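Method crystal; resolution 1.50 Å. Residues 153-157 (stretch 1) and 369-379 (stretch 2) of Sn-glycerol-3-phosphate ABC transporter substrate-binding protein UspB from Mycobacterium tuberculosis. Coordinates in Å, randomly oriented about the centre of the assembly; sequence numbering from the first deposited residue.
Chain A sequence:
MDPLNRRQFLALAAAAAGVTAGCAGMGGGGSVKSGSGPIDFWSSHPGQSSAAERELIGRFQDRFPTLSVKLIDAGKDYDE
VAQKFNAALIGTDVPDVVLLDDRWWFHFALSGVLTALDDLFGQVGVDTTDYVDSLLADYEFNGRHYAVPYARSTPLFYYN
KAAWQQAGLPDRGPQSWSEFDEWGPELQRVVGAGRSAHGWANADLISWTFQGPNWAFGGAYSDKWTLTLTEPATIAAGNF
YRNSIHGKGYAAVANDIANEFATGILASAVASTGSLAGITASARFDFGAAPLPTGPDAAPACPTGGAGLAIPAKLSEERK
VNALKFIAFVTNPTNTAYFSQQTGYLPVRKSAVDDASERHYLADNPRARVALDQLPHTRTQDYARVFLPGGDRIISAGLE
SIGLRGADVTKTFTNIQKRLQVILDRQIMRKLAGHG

Stretch 1, residues 153-157: STPLF
Stretch 2 (369-379) RVALDQLPHTR

How do the two backbones meet? Residues 155-157 form an extended strand (Leu156 phi/psi -144/146), while helix 369-374 passes 9.7 Å away axis to axis, its N-to-C direction at 124° to the strand's. Leu156 CA and Ala371 CA set the register at 7.1 Å. Leu375 and Pro376 lie in a 3-10 segment, and Thr378 has extended backbone angles (-108/166).

What polar link joins them? Gln374, chi1 and chi2 both t and chi3 -150°, reaches across so that NE2 donates to Pro155 O at 3.2 Å. The Pro155 carbonyl accepts this bond, although proline has no backbone N-H to donate, and Thr154 OG1 (chi1 p) donates to the same Pro155 O at 2.9 Å.

Where does water enter? One water donates to Thr154 OG1 at 2.6 Å and Ala371 O at 2.8 Å, and accepts from Gln374 NE2 at 2.8 Å, linking Thr154 to Ala371 and Gln374.

What fills the apolar space? Leu156 (t, p) brings CD1 4.1 Å from CG1 of Val370 (t) and 4.4 Å from Ala371 CA, beside alanine's short side chain. Buried Thr154 points toward stretch 2, its CG2 4.0 Å from both Leu375 CD2 (m, t) and Thr378 CG2 (p). Together the stretches bury 251 Å².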

ATOM      1  N   SER A 153      -0.939   2.062   3.926  1.00  5.94           N
ATOM      2  CA  SER A 153       0.483   2.058   4.233  1.00  5.25           C
ATOM      3  C   SER A 153       1.236   2.642   3.050  1.00  6.29           C
ATOM      4  O   SER A 153       0.656   2.859   1.983  1.00  7.63           O
ATOM      5  CB  SER A 153       0.940   0.620   4.415  1.00  8.11           C
ATOM      6  OG  SER A 153       0.674  -0.095   3.220  1.00 12.90           O
ATOM      7  N   THR A 154       2.527   2.902   3.240  1.00  6.16           N
ATOM      8  CA  THR A 154       3.427   3.214   2.133  1.00  5.43           C
ATOM      9  C   THR A 154       4.762   2.540   2.409  1.00  6.06           C
ATOM     10  O   THR A 154       5.017   2.089   3.528  1.00  6.64           O
ATOM     11  CB  THR A 154       3.719   4.729   1.990  1.00  6.58           C
ATOM     12  OG1 THR A 154       4.608   5.140   3.033  1.00  8.06           O
ATOM     13  CG2 THR A 154       2.449   5.563   2.015  1.00  7.42           C
ATOM     14  N   PRO A 155       5.633   2.477   1.397  1.00  5.56           N
ATOM     15  CA  PRO A 155       7.010   2.100   1.719  1.00  5.65           C
ATOM     16  C   PRO A 155       7.709   3.202   2.522  1.00  5.26           C
ATOM     17  O   PRO A 155       7.303   4.371   2.502  1.00  5.81           O
ATOM     18  CB  PRO A 155       7.656   1.952   0.337  1.00  6.26           C
ATOM     19  CG  PRO A 155       6.503   1.636  -0.578  1.00  5.77           C
ATOM     20  CD  PRO A 155       5.403   2.513  -0.057  1.00  5.48           C
ATOM     21  N   LEU A 156       8.764   2.809   3.223  1.00  5.76           N
ATOM     22  CA  LEU A 156       9.549   3.709   4.055  1.00  5.95           C
ATOM     23  C   LEU A 156      11.002   3.256   3.956  1.00  4.68           C
ATOM     24  O   LEU A 156      11.268   2.063   3.813  1.00  6.26           O
ATOM     25  CB  LEU A 156       9.061   3.606   5.498  1.00  8.30           C
ATOM     26  CG  LEU A 156       9.436   4.733   6.451  1.00  8.80           C
ATOM     27  CD1 LEU A 156       8.898   6.058   5.943  1.00 10.52           C
ATOM     28  CD2 LEU A 156       8.895   4.423   7.848  1.00 10.88           C
ATOM     29  N   PHE A 157      11.940   4.201   4.011  1.00  4.48           N
ATOM     30  CA  PHE A 157      13.366   3.880   3.940  1.00  4.75           C
ATOM     31  C   PHE A 157      13.929   3.810   5.358  1.00  4.83           C
ATOM     32  O   PHE A 157      14.017   4.820   6.051  1.00  7.28           O
ATOM     33  CB  PHE A 157      14.105   4.933   3.096  1.00  5.35           C
ATOM     34  CG  PHE A 157      15.524   4.564   2.755  1.00  5.01           C
ATOM     35  CD1 PHE A 157      16.550   4.730   3.684  1.00  5.83           C
ATOM     36  CD2 PHE A 157      15.842   4.074   1.492  1.00  7.59           C
ATOM     37  CE1 PHE A 157      17.873   4.381   3.364  1.00  7.84           C
ATOM     38  CE2 PHE A 157      17.155   3.739   1.160  1.00  7.45           C
ATOM     39  CZ  PHE A 157      18.171   3.887   2.098  1.00  8.53           C
ATOM     40  N   ARG A 369       5.825  10.409  12.442  1.00 15.98           N
ATOM     41  CA  ARG A 369       5.681  11.682  11.721  1.00 15.64           C
ATOM     42  C   ARG A 369       6.351  11.663  10.338  1.00 12.16           C
ATOM     43  O   ARG A 369       5.818  12.241   9.386  1.00 11.13           O
ATOM     44  CB  ARG A 369       6.180  12.876  12.541  1.00 17.64           C
ATOM     45  CG  ARG A 369       5.657  14.212  12.006  1.00 20.12           C
ATOM     46  CD  ARG A 369       6.383  15.420  12.583  1.00 23.54           C
ATOM     47  NE  ARG A 369       6.204  15.572  14.026  1.00 26.72           N
ATOM     48  CZ  ARG A 369       5.124  16.092  14.609  1.00 29.80           C
ATOM     49  NH1 ARG A 369       4.089  16.497  13.878  1.00 26.50           N
ATOM     50  NH2 ARG A 369       5.070  16.196  15.932  1.00 32.57           N
ATOM     51  N   VAL A 370       7.501  11.001  10.209  1.00 10.50           N
ATOM     52  CA  VAL A 370       8.112  10.835   8.885  1.00  8.99           C
ATOM     53  C   VAL A 370       7.140  10.144   7.926  1.00  9.10           C
ATOM     54  O   VAL A 370       6.942  10.594   6.789  1.00  9.61           O
ATOM     55  CB  VAL A 370       9.433  10.042   8.953  1.00  9.59           C
ATOM     56  CG1 VAL A 370       9.922   9.671   7.549  1.00 10.65           C
ATOM     57  CG2 VAL A 370      10.488  10.840   9.704  1.00 11.57           C
ATOM     58  N   ALA A 371       6.514   9.066   8.391  1.00  9.53           N
ATOM     59  CA  ALA A 371       5.549   8.337   7.571  1.00 10.20           C
ATOM     60  C   ALA A 371       4.361   9.225   7.189  1.00 10.68           C
ATOM     61  O   ALA A 371       3.891   9.190   6.050  1.00 11.23           O
ATOM     62  CB  ALA A 371       5.077   7.083   8.298  1.00 12.21           C
ATOM     63  N   LEU A 372       3.881  10.013   8.149  1.00 12.38           N
ATOM     64  CA  LEU A 372       2.803  10.963   7.919  1.00 14.07           C
ATOM     65  C   LEU A 372       3.165  11.991   6.864  1.00 13.05           C
ATOM     66  O   LEU A 372       2.386  12.268   5.943  1.00 15.63           O
ATOM     67  CB  LEU A 372       2.523  11.726   9.211  1.00 17.58           C
ATOM     68  CG  LEU A 372       1.472  11.199  10.164  1.00 25.19           C
ATOM     69  CD1 LEU A 372       0.610  12.353  10.644  1.00 26.32           C
ATOM     70  CD2 LEU A 372       0.634  10.211   9.430  1.00 25.55           C
ATOM     71  N   ASP A 373       4.346  12.577   7.019  1.00 13.59           N
ATOM     72  CA  ASP A 373       4.760  13.689   6.176  1.00 13.01           C
ATOM     73  C   ASP A 373       5.009  13.285   4.729  1.00 10.42           C
ATOM     74  O   ASP A 373       5.002  14.132   3.837  1.00 11.94           O
ATOM     75  CB  ASP A 373       5.992  14.373   6.771  1.00 13.98           C
ATOM     76  CG  ASP A 373       5.675  15.133   8.053  1.00 18.07           C
ATOM     77  OD1 ASP A 373       4.482  15.390   8.329  1.00 20.57           O
ATOM     78  OD2 ASP A 373       6.622  15.477   8.788  1.00 19.22           O
ATOM     79  N   GLN A 374       5.202  11.993   4.490  1.00  9.74           N
ATOM     80  CA  GLN A 374       5.402  11.524   3.124  1.00  8.66           C
ATOM     81  C   GLN A 374       4.090  11.425   2.332  1.00  8.59           C
ATOM     82  O   GLN A 374       4.110  11.401   1.101  1.00  9.13           O
ATOM     83  CB  GLN A 374       6.135  10.176   3.114  1.00  8.99           C
ATOM     84  CG  GLN A 374       6.586   9.761   1.722  1.00  7.91           C
ATOM     85  CD  GLN A 374       7.421   8.495   1.672  1.00  7.29           C
ATOM     86  OE1 GLN A 374       8.271   8.356   0.795  1.00  8.96           O
ATOM     87  NE2 GLN A 374       7.174   7.562   2.592  1.00  6.96           N
ATOM     88  N   LEU A 375       2.952  11.365   3.020  1.00  8.77           N
ATOM     89  CA  LEU A 375       1.664  11.167   2.333  1.00  9.30           C
ATOM     90  C   LEU A 375       1.327  12.116   1.158  1.00  9.92           C
ATOM     91  O   LEU A 375       0.804  11.659   0.134  1.00  9.78           O
ATOM     92  CB  LEU A 375       0.504  11.112   3.341  1.00 10.83           C
ATOM     93  CG  LEU A 375       0.383   9.771   4.072  1.00 12.22           C
ATOM     94  CD1 LEU A 375      -0.690   9.812   5.152  1.00 14.10           C
ATOM     95  CD2 LEU A 375       0.100   8.641   3.093  1.00 13.91           C
ATOM     96  N   PRO A 376       1.631  13.427   1.282  1.00 11.10           N
ATOM     97  CA  PRO A 376       1.331  14.324   0.157  1.00 10.94           C
ATOM     98  C   PRO A 376       2.258  14.100  -1.033  1.00 11.11           C
ATOM     99  O   PRO A 376       2.048  14.706  -2.086  1.00 14.97           O
ATOM    100  CB  PRO A 376       1.592  15.721   0.740  1.00 13.67           C
ATOM    101  CG  PRO A 376       1.534  15.544   2.209  1.00 14.34           C
ATOM    102  CD  PRO A 376       2.060  14.181   2.472  1.00 12.58           C
ATOM    103  N   HIS A 377       3.258  13.240  -0.863  1.00 10.59           N
ATOM    104  CA  HIS A 377       4.281  13.020  -1.878  1.00 10.93           C
ATOM    105  C   HIS A 377       4.238  11.598  -2.399  1.00 10.06           C
ATOM    106  O   HIS A 377       5.244  11.019  -2.790  1.00 13.77           O
ATOM    107  CB  HIS A 377       5.644  13.357  -1.289  1.00 12.77           C
ATOM    108  CG  HIS A 377       5.696  14.721  -0.690  1.00 15.04           C
ATOM    109  ND1 HIS A 377       5.652  15.866  -1.453  1.00 17.97           N
ATOM    110  CD2 HIS A 377       5.751  15.129   0.600  1.00 15.55           C
ATOM    111  CE1 HIS A 377       5.700  16.923  -0.662  1.00 20.02           C
ATOM    112  NE2 HIS A 377       5.758  16.503   0.589  1.00 19.65           N
ATOM    113  N   THR A 378       3.039  11.049  -2.408  1.00  7.71           N
ATOM    114  CA  THR A 378       2.821   9.703  -2.916  1.00  7.62           C
ATOM    115  C   THR A 378       2.081   9.747  -4.251  1.00  8.83           C
ATOM    116  O   THR A 378       1.514  10.774  -4.632  1.00 10.97           O
ATOM    117  CB  THR A 378       2.057   8.816  -1.903  1.00  8.37           C
ATOM    118  OG1 THR A 378       0.856   9.479  -1.498  1.00 10.34           O
ATOM    119  CG2 THR A 378       2.911   8.547  -0.674  1.00  9.80           C
ATOM    120  N   ARG A 379       2.086   8.614  -4.949  1.00  9.04           N
ATOM    121  CA  ARG A 379       1.564   8.503  -6.305  1.00  9.98           C
ATOM    122  C   ARG A 379       0.741   7.220  -6.370  1.00  8.93           C
ATOM    123  O   ARG A 379       1.114   6.213  -5.754  1.00 10.64           O
ATOM    124  CB  ARG A 379       2.759   8.445  -7.288  1.00 13.06           C
ATOM    125  CG  ARG A 379       2.467   8.047  -8.747  1.00 15.72           C
ATOM    126  CD  ARG A 379       3.704   8.264  -9.641  1.00 14.34           C
ATOM    127  NE  ARG A 379       3.560   7.623 -10.952  1.00 14.91           N
ATOM    128  CZ  ARG A 379       4.421   7.739 -11.959  1.00 15.73           C
ATOM    129  NH1 ARG A 379       5.498   8.510 -11.846  1.00 17.07           N
ATOM    130  NH2 ARG A 379       4.192   7.095 -13.097  1.00 19.77           N
TER
HETATM  131  O   HOH W   1       5.142   7.160   4.544  1.00 16.05           O